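PDB 3NZP: arginine decarboxylase from Campylobacter jejuni subsp. jejuni, which probably catalyses the pyridoxal-phosphate-dependent decarboxylation of arginine to agmatine, a step in the biosynthesis of polyamines such as spermidine. Local coordinates for residues B[344-356]-B[398-411]. Sequence-based numbering, arbitrary orientation.
Sequences YAENKLILKKQNP and DLQDRSNAEILTHL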
loop_
_atom_site.group_PDB
_atom_site.type_symbol
_atom_site.label_atom_id
_atom_site.label_comp_id
_atom_site.label_asym_id
_atom_site.label_seq_id
_atom_site.Cartn_x
_atom_site.Cartn_y
_atom_site.Cartn_z
ATOM N N TYR B 344 -12.964 -32.172 -12.053
ATOM C CA TYR B 344 -14.245 -32.454 -12.689
ATOM C C TYR B 344 -14.211 -33.751 -13.475
ATOM O O TYR B 344 -14.093 -33.754 -14.699
ATOM C CB TYR B 344 -14.653 -31.295 -13.602
ATOM C CG TYR B 344 -15.303 -30.147 -12.860
ATOM C CD1 TYR B 344 -16.556 -30.301 -12.265
ATOM C CD2 TYR B 344 -14.656 -28.916 -12.729
ATOM C CE1 TYR B 344 -17.153 -29.257 -11.557
ATOM C CE2 TYR B 344 -15.245 -27.863 -12.021
ATOM C CZ TYR B 344 -16.492 -28.042 -11.440
ATOM O OH TYR B 344 -17.084 -27.014 -10.744
ATOM N N ALA B 345 -14.313 -34.855 -12.748
ATOM C CA ALA B 345 -14.301 -36.179 -13.346
ATOM C C ALA B 345 -15.727 -36.611 -13.629
ATOM O O ALA B 345 -16.653 -36.278 -12.891
ATOM C CB ALA B 345 -13.633 -37.174 -12.402
ATOM N N GLU B 346 -15.894 -37.370 -14.698
ATOM C CA GLU B 346 -17.209 -37.833 -15.079
ATOM C C GLU B 346 -17.917 -38.630 -13.979
ATOM O O GLU B 346 -19.146 -38.622 -13.907
ATOM C CB GLU B 346 -17.108 -38.677 -16.351
ATOM C CG GLU B 346 -18.446 -38.879 -17.047
ATOM C CD GLU B 346 -18.347 -39.737 -18.290
ATOM O OE1 GLU B 346 -17.455 -39.484 -19.130
ATOM O OE2 GLU B 346 -19.178 -40.660 -18.429
ATOM N N ASN B 347 -17.151 -39.303 -13.119
ATOM C CA ASN B 347 -17.737 -40.122 -12.048
ATOM C C ASN B 347 -18.421 -39.297 -10.975
ATOM O O ASN B 347 -19.273 -39.802 -10.235
ATOM C CB ASN B 347 -16.674 -40.998 -11.383
ATOM C CG ASN B 347 -15.858 -40.245 -10.343
ATOM O OD1 ASN B 347 -15.149 -39.290 -10.666
ATOM N ND2 ASN B 347 -15.962 -40.672 -9.083
ATOM N N LYS B 348 -18.025 -38.030 -10.893
ATOM C CA LYS B 348 -18.571 -37.090 -9.923
ATOM C C LYS B 348 -20.050 -36.811 -10.175
ATOM O O LYS B 348 -20.714 -36.140 -9.380
ATOM C CB LYS B 348 -17.779 -35.789 -9.986
ATOM C CG LYS B 348 -16.381 -35.900 -9.432
ATOM C CD LYS B 348 -16.407 -36.015 -7.914
ATOM C CE LYS B 348 -15.005 -35.979 -7.371
ATOM N NZ LYS B 348 -14.273 -34.820 -7.960
ATOM N N LEU B 349 -20.561 -37.339 -11.283
ATOM C CA LEU B 349 -21.953 -37.140 -11.651
ATOM C C LEU B 349 -22.922 -37.932 -10.788
ATOM O O LEU B 349 -22.904 -39.158 -10.780
ATOM C CB LEU B 349 -22.164 -37.490 -13.127
ATOM C CG LEU B 349 -21.531 -36.543 -14.149
ATOM C CD1 LEU B 349 -21.723 -37.104 -15.548
ATOM C CD2 LEU B 349 -22.162 -35.157 -14.032
ATOM N N ILE B 350 -23.764 -37.214 -10.056
ATOM C CA ILE B 350 -24.767 -37.828 -9.196
ATOM C C ILE B 350 -25.869 -38.372 -10.106
ATOM O O ILE B 350 -26.847 -37.675 -10.391
ATOM C CB ILE B 350 -25.430 -36.792 -8.233
ATOM C CG1 ILE B 350 -24.383 -35.861 -7.589
ATOM C CG2 ILE B 350 -26.243 -37.531 -7.184
ATOM C CD1 ILE B 350 -23.355 -36.544 -6.711
ATOM N N LEU B 351 -25.702 -39.608 -10.567
ATOM C CA LEU B 351 -26.676 -40.261 -11.445
ATOM C C LEU B 351 -28.075 -40.162 -10.846
ATOM O O LEU B 351 -28.477 -40.988 -10.020
ATOM C CB LEU B 351 -26.296 -41.738 -11.647
ATOM C CG LEU B 351 -24.842 -42.016 -12.067
ATOM C CD1 LEU B 351 -23.992 -42.345 -10.829
ATOM C CD2 LEU B 351 -24.802 -43.168 -13.058
ATOM N N LYS B 352 -28.812 -39.138 -11.263
ATOM C CA LYS B 352 -30.170 -38.919 -10.767
ATOM C C LYS B 352 -31.098 -39.878 -11.502
ATOM O O LYS B 352 -30.736 -40.427 -12.544
ATOM C CB LYS B 352 -30.599 -37.465 -11.038
ATOM C CG LYS B 352 -31.664 -36.891 -10.099
ATOM C CD LYS B 352 -31.019 -36.011 -9.025
ATOM C CE LYS B 352 -32.050 -35.233 -8.223
ATOM N NZ LYS B 352 -32.876 -34.333 -9.077
ATOM N N LYS B 353 -32.293 -40.075 -10.953
ATOM C CA LYS B 353 -33.289 -40.967 -11.548
ATOM C C LYS B 353 -34.227 -40.170 -12.456
ATOM O O LYS B 353 -34.499 -40.556 -13.594
ATOM C CB LYS B 353 -34.077 -41.668 -10.423
ATOM C CG LYS B 353 -34.441 -40.763 -9.225
ATOM C CD LYS B 353 -34.308 -41.497 -7.884
ATOM C CE LYS B 353 -32.870 -41.958 -7.625
ATOM N NZ LYS B 353 -31.888 -40.833 -7.639
ATOM N N GLN B 354 -34.699 -39.046 -11.925
ATOM C CA GLN B 354 -35.589 -38.129 -12.625
ATOM C C GLN B 354 -34.820 -36.815 -12.769
ATOM O O GLN B 354 -34.965 -35.896 -11.957
ATOM C CB GLN B 354 -36.859 -37.908 -11.799
ATOM C CG GLN B 354 -37.837 -36.912 -12.399
ATOM C CD GLN B 354 -38.411 -37.384 -13.713
ATOM O OE1 GLN B 354 -39.141 -36.651 -14.382
ATOM N NE2 GLN B 354 -38.086 -38.619 -14.091
ATOM N N ASN B 355 -33.985 -36.742 -13.799
ATOM C CA ASN B 355 -33.177 -35.562 -14.055
ATOM C C ASN B 355 -33.961 -34.454 -14.741
ATOM O O ASN B 355 -34.801 -34.727 -15.604
ATOM C CB ASN B 355 -31.991 -35.942 -14.933
ATOM C CG ASN B 355 -31.015 -36.839 -14.223
ATOM O OD1 ASN B 355 -29.855 -36.480 -14.015
ATOM N ND2 ASN B 355 -31.478 -38.021 -13.840
ATOM N N PRO B 356 -33.712 -33.186 -14.355
ATOM C CA PRO B 356 -34.393 -32.029 -14.947
ATOM C C PRO B 356 -33.971 -31.830 -16.402
ATOM O O PRO B 356 -32.783 -31.869 -16.733
ATOM C CB PRO B 356 -33.988 -30.874 -14.027
ATOM C CG PRO B 356 -32.693 -31.310 -13.472
ATOM C CD PRO B 356 -32.919 -32.770 -13.188
ATOM N N ASP B 398 -32.283 -28.905 -7.156
ATOM C CA ASP B 398 -31.518 -29.199 -5.961
ATOM C C ASP B 398 -30.017 -29.007 -6.208
ATOM O O ASP B 398 -29.590 -28.823 -7.348
ATOM C CB ASP B 398 -31.786 -30.635 -5.479
ATOM C CG ASP B 398 -31.416 -31.680 -6.516
ATOM O OD1 ASP B 398 -30.308 -31.584 -7.102
ATOM O OD2 ASP B 398 -32.223 -32.606 -6.737
ATOM N N LEU B 399 -29.230 -29.058 -5.131
ATOM C CA LEU B 399 -27.790 -28.881 -5.208
ATOM C C LEU B 399 -27.110 -29.976 -6.035
ATOM O O LEU B 399 -26.021 -29.769 -6.581
ATOM C CB LEU B 399 -27.198 -28.821 -3.795
ATOM C CG LEU B 399 -25.704 -28.480 -3.605
ATOM C CD1 LEU B 399 -25.441 -27.057 -4.096
ATOM C CD2 LEU B 399 -25.308 -28.636 -2.130
ATOM N N GLN B 400 -27.735 -31.147 -6.131
ATOM C CA GLN B 400 -27.133 -32.220 -6.920
ATOM C C GLN B 400 -27.216 -31.795 -8.377
ATOM O O GLN B 400 -26.260 -31.967 -9.143
ATOM C CB GLN B 400 -27.878 -33.546 -6.746
ATOM C CG GLN B 400 -28.078 -34.028 -5.319
ATOM C CD GLN B 400 -29.540 -33.948 -4.881
ATOM O OE1 GLN B 400 -29.994 -32.921 -4.353
ATOM N NE2 GLN B 400 -30.288 -35.030 -5.114
ATOM N N ASP B 401 -28.366 -31.235 -8.749
ATOM C CA ASP B 401 -28.594 -30.773 -10.113
ATOM C C ASP B 401 -27.560 -29.727 -10.516
ATOM O O ASP B 401 -26.918 -29.831 -11.570
ATOM C CB ASP B 401 -30.002 -30.170 -10.258
ATOM C CG ASP B 401 -31.111 -31.190 -10.043
ATOM O OD1 ASP B 401 -30.912 -32.390 -10.360
ATOM O OD2 ASP B 401 -32.189 -30.783 -9.568
ATOM N N ARG B 402 -27.414 -28.713 -9.670
ATOM C CA ARG B 402 -26.454 -27.659 -9.919
ATOM C C ARG B 402 -25.090 -28.296 -10.124
ATOM O O ARG B 402 -24.349 -27.924 -11.040
ATOM C CB ARG B 402 -26.430 -26.704 -8.736
ATOM C CG ARG B 402 -25.389 -25.630 -8.840
ATOM C CD ARG B 402 -25.599 -24.579 -7.777
ATOM N NE ARG B 402 -24.492 -23.632 -7.723
ATOM C CZ ARG B 402 -24.405 -22.657 -6.826
ATOM N NH1 ARG B 402 -25.355 -22.505 -5.915
ATOM N NH2 ARG B 402 -23.372 -21.832 -6.838
ATOM N N SER B 403 -24.764 -29.270 -9.272
ATOM C CA SER B 403 -23.478 -29.972 -9.352
ATOM C C SER B 403 -23.365 -30.644 -10.693
ATOM O O SER B 403 -22.394 -30.444 -11.421
ATOM C CB SER B 403 -23.353 -31.034 -8.251
ATOM O OG SER B 403 -22.114 -31.730 -8.349
ATOM N N ASN B 404 -24.364 -31.447 -11.025
ATOM C CA ASN B 404 -24.334 -32.145 -12.295
ATOM C C ASN B 404 -24.097 -31.205 -13.452
ATOM O O ASN B 404 -23.235 -31.453 -14.305
ATOM C CB ASN B 404 -25.637 -32.887 -12.509
ATOM C CG ASN B 404 -25.769 -34.054 -11.594
ATOM O OD1 ASN B 404 -24.787 -34.771 -11.354
ATOM N ND2 ASN B 404 -26.977 -34.268 -11.070
ATOM N N ALA B 405 -24.877 -30.127 -13.466
ATOM C CA ALA B 405 -24.801 -29.117 -14.509
ATOM C C ALA B 405 -23.381 -28.600 -14.676
ATOM O O ALA B 405 -22.821 -28.635 -15.774
ATOM C CB ALA B 405 -25.742 -27.980 -14.176
ATOM N N GLU B 406 -22.803 -28.134 -13.573
ATOM C CA GLU B 406 -21.445 -27.597 -13.569
ATOM C C GLU B 406 -20.415 -28.598 -14.087
ATOM O O GLU B 406 -19.558 -28.255 -14.917
ATOM C CB GLU B 406 -21.085 -27.147 -12.162
ATOM C CG GLU B 406 -21.920 -25.981 -11.666
ATOM C CD GLU B 406 -21.685 -25.688 -10.202
ATOM O OE1 GLU B 406 -22.241 -24.697 -9.682
ATOM O OE2 GLU B 406 -20.938 -26.465 -9.567
ATOM N N ILE B 407 -20.500 -29.836 -13.604
ATOM C CA ILE B 407 -19.568 -30.888 -14.025
ATOM C C ILE B 407 -19.690 -31.144 -15.535
ATOM O O ILE B 407 -18.696 -31.144 -16.279
ATOM C CB ILE B 407 -19.853 -32.213 -13.287
ATOM C CG1 ILE B 407 -19.911 -32.001 -11.785
ATOM C CG2 ILE B 407 -18.748 -33.193 -13.543
ATOM C CD1 ILE B 407 -20.419 -33.217 -11.055
ATOM N N LEU B 408 -20.925 -31.369 -15.976
ATOM C CA LEU B 408 -21.210 -31.633 -17.387
ATOM C C LEU B 408 -20.680 -30.486 -18.237
ATOM O O LEU B 408 -19.955 -30.698 -19.208
ATOM C CB LEU B 408 -22.727 -31.798 -17.592
ATOM C CG LEU B 408 -23.317 -33.139 -17.156
ATOM C CD1 LEU B 408 -24.814 -33.038 -16.912
ATOM C CD2 LEU B 408 -23.006 -34.151 -18.232
ATOM N N THR B 409 -21.044 -29.271 -17.846
ATOM C CA THR B 409 -20.617 -28.087 -18.558
ATOM C C THR B 409 -19.111 -28.094 -18.715
ATOM O O THR B 409 -18.596 -27.858 -19.809
ATOM C CB THR B 409 -21.046 -26.843 -17.812
ATOM O OG1 THR B 409 -22.472 -26.858 -17.667
ATOM C CG2 THR B 409 -20.621 -25.605 -18.562
ATOM N N HIS B 410 -18.399 -28.376 -17.628
ATOM C CA HIS B 410 -16.945 -28.424 -17.700
ATOM C C HIS B 410 -16.480 -29.530 -18.623
ATOM O O HIS B 410 -15.614 -29.313 -19.470
ATOM C CB HIS B 410 -16.336 -28.611 -16.319
ATOM C CG HIS B 410 -16.138 -27.328 -15.582
ATOM N ND1 HIS B 410 -17.186 -26.508 -15.221
ATOM C CD2 HIS B 410 -15.008 -26.696 -15.188
ATOM C CE1 HIS B 410 -16.707 -25.423 -14.638
ATOM N NE2 HIS B 410 -15.388 -25.512 -14.607
ATOM N N LEU B 411 -17.052 -30.719 -18.468
ATOM C CA LEU B 411 -16.670 -31.826 -19.333
ATOM C C LEU B 411 -16.892 -31.447 -20.800
ATOM O O LEU B 411 -16.029 -31.676 -21.647
ATOM C CB LEU B 411 -17.481 -33.078 -18.993
ATOM C CG LEU B 411 -17.128 -33.799 -17.688
ATOM C CD1 LEU B 411 -18.095 -34.967 -17.438
ATOM C CD2 LEU B 411 -15.698 -34.296 -17.780
#
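Tyr344 lays one face of its ring over the imidazole of His410: the centroids are 4.0 Å apart and the planes 30° from parallel, an offset face-to-face stack, although the tyrosine is poorly ordered. His410 ND1 donates to Glu406 O, a bond of 3.0 Å that limits rotation of the imidazole; Glu406 OE2 is hydrogen-bonded to Ser208 OG of the second subunit. Ile407 CG1 meets the tyrosine at the ring edge, 3.8 Å from Tyr344 CD1, while Leu349 CD2 packs on Ile407 CB and Leu408 CG. In mid-contact the Asn404 amide spans Ile350: OD1 accepts from Ile350 N in its carbonyl plane at 2.9 Å, and ND2 gives a weak bond to Ile350 O, at the centre of an inverse gamma turn. At the helix start, Asp398 and Asp401 form a capping box, Asp401 N reaching Asp398 OD1 at 2.6 Å and Asp398 N returning a bond to Asp401 OD2. Lys352, bent at chi2 (100°) and chi4 (-60°), forms salt bridges to Asp401 OD1 and, through a weak hydrogen bond, Asp398 OD2, each 3.0 Å from NZ. The loop, linking strand 330-341 to helix 357-368, runs along helix 399-420 in the helical bundle region; Leu408 and Leu411 touch helix 357-368, Ala405 and Thr409 helix 374-392.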